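Local coordinates for protein inner kinetochore subunit cnp3 (Schizosaccharomyces pombe, PDB 6O2D) that acts as an inner kinetochore adaptor, binding centromeric DNA and forming part of the platform for outer kinetochore assembly, and has a C-terminal cupin domain that forms a dimer, at residues B[72-80]-B[123-131]; B[85-93]-B[136-146]. All coordinates share one frame; numbering follows the deposited sequence.

Contact 1. Residues B[72-80]-B[123-131]; sequences EMPAGAEKP and YSIKNIGKE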
# COMPACT_ATOMS: atom_id res chain seq x y z
N GLU B 72 12.26 -8.53 2.17
CA GLU B 72 13.00 -8.80 3.40
C GLU B 72 14.47 -8.46 3.20
O GLU B 72 15.01 -8.69 2.12
CB GLU B 72 12.92 -10.26 3.85
CG GLU B 72 13.67 -10.49 5.15
CD GLU B 72 13.74 -11.92 5.52
OE1 GLU B 72 12.69 -12.58 5.44
OE2 GLU B 72 14.86 -12.37 5.86
N MSE B 73 15.11 -7.95 4.25
CA MSE B 73 16.53 -7.64 4.16
C MSE B 73 17.30 -8.30 5.30
O MSE B 73 17.03 -8.05 6.47
CB MSE B 73 16.71 -6.13 4.19
CG MSE B 73 16.23 -5.54 2.89
SE MSE B 73 16.63 -3.68 2.72
CE MSE B 73 15.29 -2.94 3.91
N PRO B 74 18.25 -9.15 4.95
CA PRO B 74 19.07 -9.81 5.97
C PRO B 74 19.89 -8.80 6.76
O PRO B 74 19.94 -7.60 6.46
CB PRO B 74 19.97 -10.76 5.16
CG PRO B 74 19.31 -10.86 3.80
CD PRO B 74 18.62 -9.56 3.58
N ALA B 75 20.54 -9.30 7.81
CA ALA B 75 21.37 -8.45 8.64
C ALA B 75 22.55 -7.91 7.85
O ALA B 75 23.20 -8.64 7.09
CB ALA B 75 21.88 -9.25 9.85
N GLY B 76 22.82 -6.62 8.00
CA GLY B 76 23.91 -6.02 7.27
C GLY B 76 23.64 -5.79 5.80
O GLY B 76 24.59 -5.65 5.03
N ALA B 77 22.38 -5.74 5.39
CA ALA B 77 22.05 -5.54 3.99
C ALA B 77 22.07 -4.06 3.62
O ALA B 77 21.72 -3.19 4.43
CB ALA B 77 20.68 -6.13 3.67
N GLU B 78 22.47 -3.77 2.38
CA GLU B 78 22.56 -2.40 1.88
C GLU B 78 21.90 -2.37 0.51
O GLU B 78 22.45 -2.91 -0.46
CB GLU B 78 24.01 -1.92 1.80
CG GLU B 78 24.91 -2.32 2.97
CD GLU B 78 26.33 -1.74 2.88
OE1 GLU B 78 26.87 -1.61 1.75
OE2 GLU B 78 26.90 -1.41 3.94
N LYS B 79 20.74 -1.72 0.41
CA LYS B 79 20.09 -1.51 -0.88
C LYS B 79 20.60 -0.21 -1.49
O LYS B 79 20.40 0.86 -0.89
CB LYS B 79 18.58 -1.45 -0.72
CG LYS B 79 17.82 -1.42 -2.04
CD LYS B 79 16.30 -1.39 -1.82
CE LYS B 79 15.55 -1.40 -3.15
NZ LYS B 79 16.26 -0.55 -4.16
N PRO B 80 21.26 -0.25 -2.64
CA PRO B 80 21.83 0.98 -3.21
C PRO B 80 20.75 1.94 -3.68
O PRO B 80 19.60 1.56 -3.92
CB PRO B 80 22.66 0.48 -4.40
CG PRO B 80 22.76 -1.01 -4.23
CD PRO B 80 21.53 -1.42 -3.49
N TYR B 123 15.95 7.05 -3.38
CA TYR B 123 15.84 6.42 -2.07
C TYR B 123 16.86 5.30 -1.94
O TYR B 123 17.29 4.71 -2.93
CB TYR B 123 14.43 5.87 -1.80
CG TYR B 123 14.15 4.52 -2.41
CD1 TYR B 123 13.86 4.39 -3.76
CD2 TYR B 123 14.16 3.37 -1.63
CE1 TYR B 123 13.60 3.16 -4.32
CE2 TYR B 123 13.90 2.12 -2.18
CZ TYR B 123 13.62 2.03 -3.53
OH TYR B 123 13.36 0.79 -4.09
N SER B 124 17.25 5.04 -0.69
CA SER B 124 18.11 3.92 -0.34
C SER B 124 17.69 3.42 1.04
O SER B 124 17.11 4.17 1.83
CB SER B 124 19.59 4.31 -0.35
OG SER B 124 19.92 5.10 0.78
N ILE B 125 17.96 2.14 1.32
CA ILE B 125 17.61 1.53 2.61
C ILE B 125 18.74 0.63 3.07
O ILE B 125 19.33 -0.11 2.27
CB ILE B 125 16.29 0.73 2.56
CG1 ILE B 125 15.29 1.32 1.57
CG2 ILE B 125 15.67 0.70 3.95
CD1 ILE B 125 14.04 0.48 1.42
N LYS B 126 19.03 0.67 4.37
CA LYS B 126 20.06 -0.17 4.97
C LYS B 126 19.52 -0.83 6.23
O LYS B 126 18.79 -0.20 7.00
CB LYS B 126 21.30 0.67 5.32
CG LYS B 126 22.55 0.29 4.55
CD LYS B 126 23.36 1.53 4.20
CE LYS B 126 24.63 1.18 3.46
NZ LYS B 126 25.25 2.34 2.77
N ASN B 127 19.81 -2.12 6.41
CA ASN B 127 19.46 -2.82 7.64
C ASN B 127 20.50 -2.51 8.73
O ASN B 127 21.66 -2.90 8.62
CB ASN B 127 19.37 -4.32 7.39
CG ASN B 127 18.64 -5.07 8.51
OD1 ASN B 127 18.60 -4.61 9.65
ND2 ASN B 127 18.06 -6.21 8.17
N ILE B 128 20.05 -1.84 9.79
CA ILE B 128 20.92 -1.43 10.89
C ILE B 128 20.68 -2.28 12.13
O ILE B 128 21.17 -1.97 13.21
CB ILE B 128 20.76 0.07 11.21
CG1 ILE B 128 19.37 0.33 11.79
CG2 ILE B 128 21.00 0.89 9.96
CD1 ILE B 128 19.16 1.74 12.29
N GLY B 129 19.96 -3.39 11.98
CA GLY B 129 19.70 -4.29 13.09
C GLY B 129 20.20 -5.67 12.71
O GLY B 129 20.66 -5.89 11.59
N LYS B 130 20.13 -6.59 13.69
CA LYS B 130 20.60 -7.95 13.44
C LYS B 130 19.46 -8.94 13.26
O LYS B 130 19.73 -10.10 12.94
CB LYS B 130 21.58 -8.42 14.50
CG LYS B 130 22.84 -7.53 14.41
CD LYS B 130 23.78 -7.94 13.28
CE LYS B 130 24.46 -6.70 12.68
NZ LYS B 130 24.92 -5.61 13.58
N GLU B 131 18.21 -8.52 13.43
CA GLU B 131 17.10 -9.29 12.89
C GLU B 131 16.89 -8.85 11.44
O GLU B 131 17.13 -7.69 11.09
CB GLU B 131 15.83 -9.06 13.70
CG GLU B 131 15.60 -7.60 14.05
CD GLU B 131 14.36 -7.38 14.89
OE1 GLU B 131 13.49 -8.28 14.92
OE2 GLU B 131 14.26 -6.30 15.52

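Contact 2. Residues B[85-93]-B[136-146]; sequences KHNIMSFCI and YYTHATDTLEN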
# COMPACT_ATOMS: atom_id res chain seq x y z
N LYS B 85 11.37 7.34 -10.26
CA LYS B 85 10.89 7.62 -11.62
C LYS B 85 9.40 7.95 -11.56
O LYS B 85 8.99 8.78 -10.73
CB LYS B 85 11.27 6.46 -12.53
CG LYS B 85 12.75 6.39 -12.91
CD LYS B 85 13.04 5.24 -13.87
CE LYS B 85 12.78 3.89 -13.21
NZ LYS B 85 13.27 2.75 -14.04
N HIS B 86 8.56 7.32 -12.37
CA HIS B 86 7.15 7.68 -12.49
C HIS B 86 6.26 6.97 -11.47
O HIS B 86 5.04 7.07 -11.57
CB HIS B 86 6.67 7.34 -13.90
CG HIS B 86 6.98 5.94 -14.30
ND1 HIS B 86 8.23 5.54 -14.73
CD2 HIS B 86 6.21 4.82 -14.30
CE1 HIS B 86 8.21 4.25 -14.99
NE2 HIS B 86 7.00 3.79 -14.75
N ASN B 87 6.84 6.25 -10.52
CA ASN B 87 6.08 5.54 -9.50
C ASN B 87 6.25 6.24 -8.16
O ASN B 87 7.33 6.73 -7.83
CB ASN B 87 6.53 4.09 -9.35
CG ASN B 87 6.37 3.31 -10.62
OD1 ASN B 87 5.26 3.10 -11.09
ND2 ASN B 87 7.48 2.86 -11.18
N ILE B 88 5.17 6.29 -7.39
CA ILE B 88 5.24 6.63 -5.97
C ILE B 88 5.41 5.32 -5.20
O ILE B 88 4.63 4.38 -5.40
CB ILE B 88 4.01 7.42 -5.51
CG1 ILE B 88 4.02 7.57 -3.98
CG2 ILE B 88 2.73 6.75 -5.97
CD1 ILE B 88 3.28 8.80 -3.49
N MSE B 89 6.45 5.24 -4.39
CA MSE B 89 6.72 4.07 -3.56
C MSE B 89 6.10 4.24 -2.20
O MSE B 89 6.08 5.35 -1.66
CB MSE B 89 8.22 3.81 -3.39
CG MSE B 89 9.08 4.15 -4.59
SE MSE B 89 9.21 2.65 -5.80
CE MSE B 89 10.05 1.33 -4.65
N SER B 90 5.62 3.14 -1.63
CA SER B 90 5.19 3.07 -0.24
C SER B 90 5.86 1.88 0.42
O SER B 90 6.06 0.84 -0.20
CB SER B 90 3.67 2.93 -0.13
OG SER B 90 3.19 3.52 1.07
N PHE B 91 6.25 2.06 1.68
CA PHE B 91 6.86 0.99 2.46
C PHE B 91 6.24 1.00 3.85
O PHE B 91 6.12 2.07 4.45
CB PHE B 91 8.38 1.14 2.55
CG PHE B 91 9.07 0.96 1.24
CD1 PHE B 91 9.35 -0.31 0.76
CD2 PHE B 91 9.44 2.05 0.48
CE1 PHE B 91 9.99 -0.48 -0.45
CE2 PHE B 91 10.07 1.88 -0.73
CZ PHE B 91 10.35 0.61 -1.19
N CYS B 92 5.86 -0.18 4.34
CA CYS B 92 5.45 -0.35 5.73
C CYS B 92 6.36 -1.38 6.38
O CYS B 92 6.49 -2.50 5.88
CB CYS B 92 3.98 -0.77 5.84
SG CYS B 92 3.44 -0.94 7.58
N ILE B 93 6.96 -1.00 7.50
CA ILE B 93 8.00 -1.80 8.14
C ILE B 93 7.32 -2.70 9.15
O ILE B 93 6.82 -2.23 10.18
CB ILE B 93 9.07 -0.93 8.79
CG1 ILE B 93 9.48 0.18 7.82
CG2 ILE B 93 10.26 -1.77 9.26
CD1 ILE B 93 10.17 1.31 8.46
N TYR B 136 6.36 -4.44 3.70
CA TYR B 136 5.26 -4.45 2.75
C TYR B 136 5.37 -3.23 1.84
O TYR B 136 5.34 -2.09 2.34
CB TYR B 136 3.92 -4.46 3.48
CG TYR B 136 2.73 -4.29 2.57
CD1 TYR B 136 2.40 -5.28 1.66
CD2 TYR B 136 1.95 -3.14 2.61
CE1 TYR B 136 1.33 -5.15 0.83
CE2 TYR B 136 0.87 -3.00 1.77
CZ TYR B 136 0.56 -4.00 0.88
OH TYR B 136 -0.51 -3.88 0.03
N TYR B 137 5.50 -3.44 0.54
CA TYR B 137 5.66 -2.33 -0.39
C TYR B 137 4.48 -2.23 -1.34
O TYR B 137 3.84 -3.23 -1.68
CB TYR B 137 6.97 -2.45 -1.21
CG TYR B 137 6.94 -3.45 -2.35
CD1 TYR B 137 6.43 -3.11 -3.61
CD2 TYR B 137 7.45 -4.73 -2.19
CE1 TYR B 137 6.41 -4.02 -4.65
CE2 TYR B 137 7.44 -5.65 -3.23
CZ TYR B 137 6.91 -5.30 -4.46
OH TYR B 137 6.90 -6.21 -5.49
N THR B 138 4.20 -1.00 -1.77
CA THR B 138 3.28 -0.74 -2.87
C THR B 138 3.93 0.31 -3.75
O THR B 138 4.59 1.22 -3.25
CB THR B 138 1.91 -0.25 -2.37
OG1 THR B 138 2.01 1.09 -1.90
CG2 THR B 138 1.39 -1.12 -1.22
N HIS B 139 3.75 0.18 -5.06
CA HIS B 139 4.07 1.27 -5.97
C HIS B 139 2.89 1.50 -6.91
O HIS B 139 2.12 0.58 -7.20
CB HIS B 139 5.37 1.05 -6.76
CG HIS B 139 5.38 -0.16 -7.63
ND1 HIS B 139 6.01 -1.33 -7.27
CD2 HIS B 139 4.86 -0.38 -8.87
CE1 HIS B 139 5.86 -2.23 -8.23
NE2 HIS B 139 5.17 -1.68 -9.21
N ALA B 140 2.71 2.76 -7.27
CA ALA B 140 1.57 3.20 -8.06
C ALA B 140 2.02 4.31 -9.00
O ALA B 140 3.00 5.01 -8.75
CB ALA B 140 0.42 3.68 -7.16
N THR B 141 1.27 4.47 -10.09
CA THR B 141 1.60 5.49 -11.07
C THR B 141 0.31 6.03 -11.67
O THR B 141 -0.74 5.38 -11.62
CB THR B 141 2.54 4.95 -12.16
OG1 THR B 141 2.81 5.98 -13.12
CG2 THR B 141 1.92 3.74 -12.84
N ASP B 142 0.39 7.24 -12.21
CA ASP B 142 -0.76 7.94 -12.77
C ASP B 142 -0.82 7.65 -14.26
O ASP B 142 -0.11 8.27 -15.06
CB ASP B 142 -0.66 9.44 -12.49
CG ASP B 142 -1.97 10.16 -12.70
OD1 ASP B 142 -2.52 10.12 -13.82
OD2 ASP B 142 -2.46 10.77 -11.73
N THR B 143 -1.69 6.72 -14.65
CA THR B 143 -1.70 6.22 -16.02
C THR B 143 -2.11 7.30 -17.01
O THR B 143 -1.58 7.36 -18.12
CB THR B 143 -2.62 5.01 -16.13
OG1 THR B 143 -3.94 5.38 -15.71
CG2 THR B 143 -2.11 3.89 -15.24
N LEU B 144 -3.07 8.15 -16.63
CA LEU B 144 -3.45 9.26 -17.49
C LEU B 144 -2.28 10.23 -17.66
O LEU B 144 -1.93 10.62 -18.78
CB LEU B 144 -4.68 9.97 -16.93
CG LEU B 144 -5.25 11.18 -17.69
CD1 LEU B 144 -5.36 10.91 -19.19
CD2 LEU B 144 -6.61 11.57 -17.14
N GLU B 145 -1.64 10.60 -16.55
CA GLU B 145 -0.53 11.54 -16.61
C GLU B 145 0.64 10.96 -17.41
O GLU B 145 1.26 11.67 -18.21
CB GLU B 145 -0.07 11.91 -15.20
CG GLU B 145 0.79 13.15 -15.11
CD GLU B 145 -0.00 14.42 -15.36
OE1 GLU B 145 -1.25 14.35 -15.41
OE2 GLU B 145 0.61 15.50 -15.48
N ASN B 146 0.93 9.67 -17.22
CA ASN B 146 2.00 9.04 -17.98
C ASN B 146 1.71 9.10 -19.47
O ASN B 146 2.63 9.29 -20.28
CB ASN B 146 2.18 7.59 -17.55
CG ASN B 146 2.56 7.46 -16.09
OD1 ASN B 146 2.92 8.44 -15.44
ND2 ASN B 146 2.48 6.25 -15.56

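Contact 1. Residues B[72-80]-B[123-131]
Strand 78-80 runs antiparallel to strand 123-127, their short axes at 169°. Backbone bonds from Asn127 N to Ala77 O (3.0 Å) and from Lys79 N to Ile125 O (2.8 Å) join them. Next to this pairing the Asn127 amide reaches into the turn at Pro74 to Ala77. Its CG is anti to the backbone N (chi1 -164°), which points ND2 at two neighbouring carbonyls, Met73 O at 2.7 Å and Pro74 O at 2.9 Å, both bonds weak and bent; ND2 also bonds weakly to Glu131 O. At its other end OD1 accepts from Gly129 N at 3.0 Å in an Asx turn, and with contacts at both ends the amide has little freedom to turn over. The turn it grips is a type II beta turn, with Gly76 at the positive-phi position, and it carries the chain from one sheet of the cupin beta-barrel to the other. At the end of strand 66-73, selenomethionine Met73 crosses Ile125 at about a right angle, its terminal CE resting 3.7 Å from Ile125 CG2; Ile98 packs against both. On the same side of the strand pair as Ile125, Lys79 bends at its last torsion, leaving NZ in a weak hydrogen bond with Tyr123 OH. On the other side Lys126 CE lies 3.4 Å from Glu78 CD, the charged atoms of the two residues beyond salt-bridge range.

Contact 2. Residues B[85-93]-B[136-146]
Phe91 and Tyr137 form the apolar centre, a non-hydrogen-bonded antiparallel pair in which the Phe91 ring brings its CE1 to 3.7 Å from Tyr137 CB. Tyr137 holds CG between its backbone N and carbonyl carbon (chi1 77°), and its ring leads away from Phe91, leaving CB to make the touch. Further along this side, the selenium of Met89 approaches His139 CB loosely. On the reverse side Ile88 CG2 lies 4.0 Å from Ala140 CB, and Cys92 sits beside Tyr136. This face, with Ser90, is turned to the second subunit, where Tyr136 OH bonds to Ser90 OG and Cys92 packs on Leu94, so the sheet helps form the dimer interface. Paired N-H and C=O groups join Ile88 to Ala140, Ser90 to Thr138 and Cys92 to Tyr136 by two bonds each. Ser90 N to Thr138 O is the shortest of them at 2.7 Å.

Where the strands run out, Thr141 OG1 donates to His86 O at 2.9 Å, from above the carbonyl plane, and lies at the edge of the His86 imidazole. Asn87 ND2 lies over one face of that ring, offset toward its rim. Asn87 OD1 turns back to Thr141 CB, 3.5 Å away. Asp142 then N-caps the helix 143-149 through OD1 and Glu145 N. In the cupin sheet, strand 88-95 is flanked by 113-117, where Phe115 meets the Phe91 ring, and strand 133-140 by 66-73, while Asp142 and Thr143 bond to Thr143 and Leu144 of the second subunit.

Overall arrangement
After the N-terminal hairpin of strands 16-22 and 32-40 and then strand 55-62, the chain runs through 66-73. The end of that strand, the turn and the start of strand 78-83 are the first half of contact 1; strand 88-95 brings the first half of contact 2. Strand 122-127 later closes contact 1 and strand 133-140 closes contact 2. Each loop holds 42 residues between its segments, and the two cross instead of nesting. Contact 1 pairs the edge strand of the four-strand sheet with its neighbour and ties it to strand 66-73 of the five-strand sheet; contact 2 lies within the latter. Their centres are about 21 Å apart, yet Tyr123 packs on Met89 and Phe91.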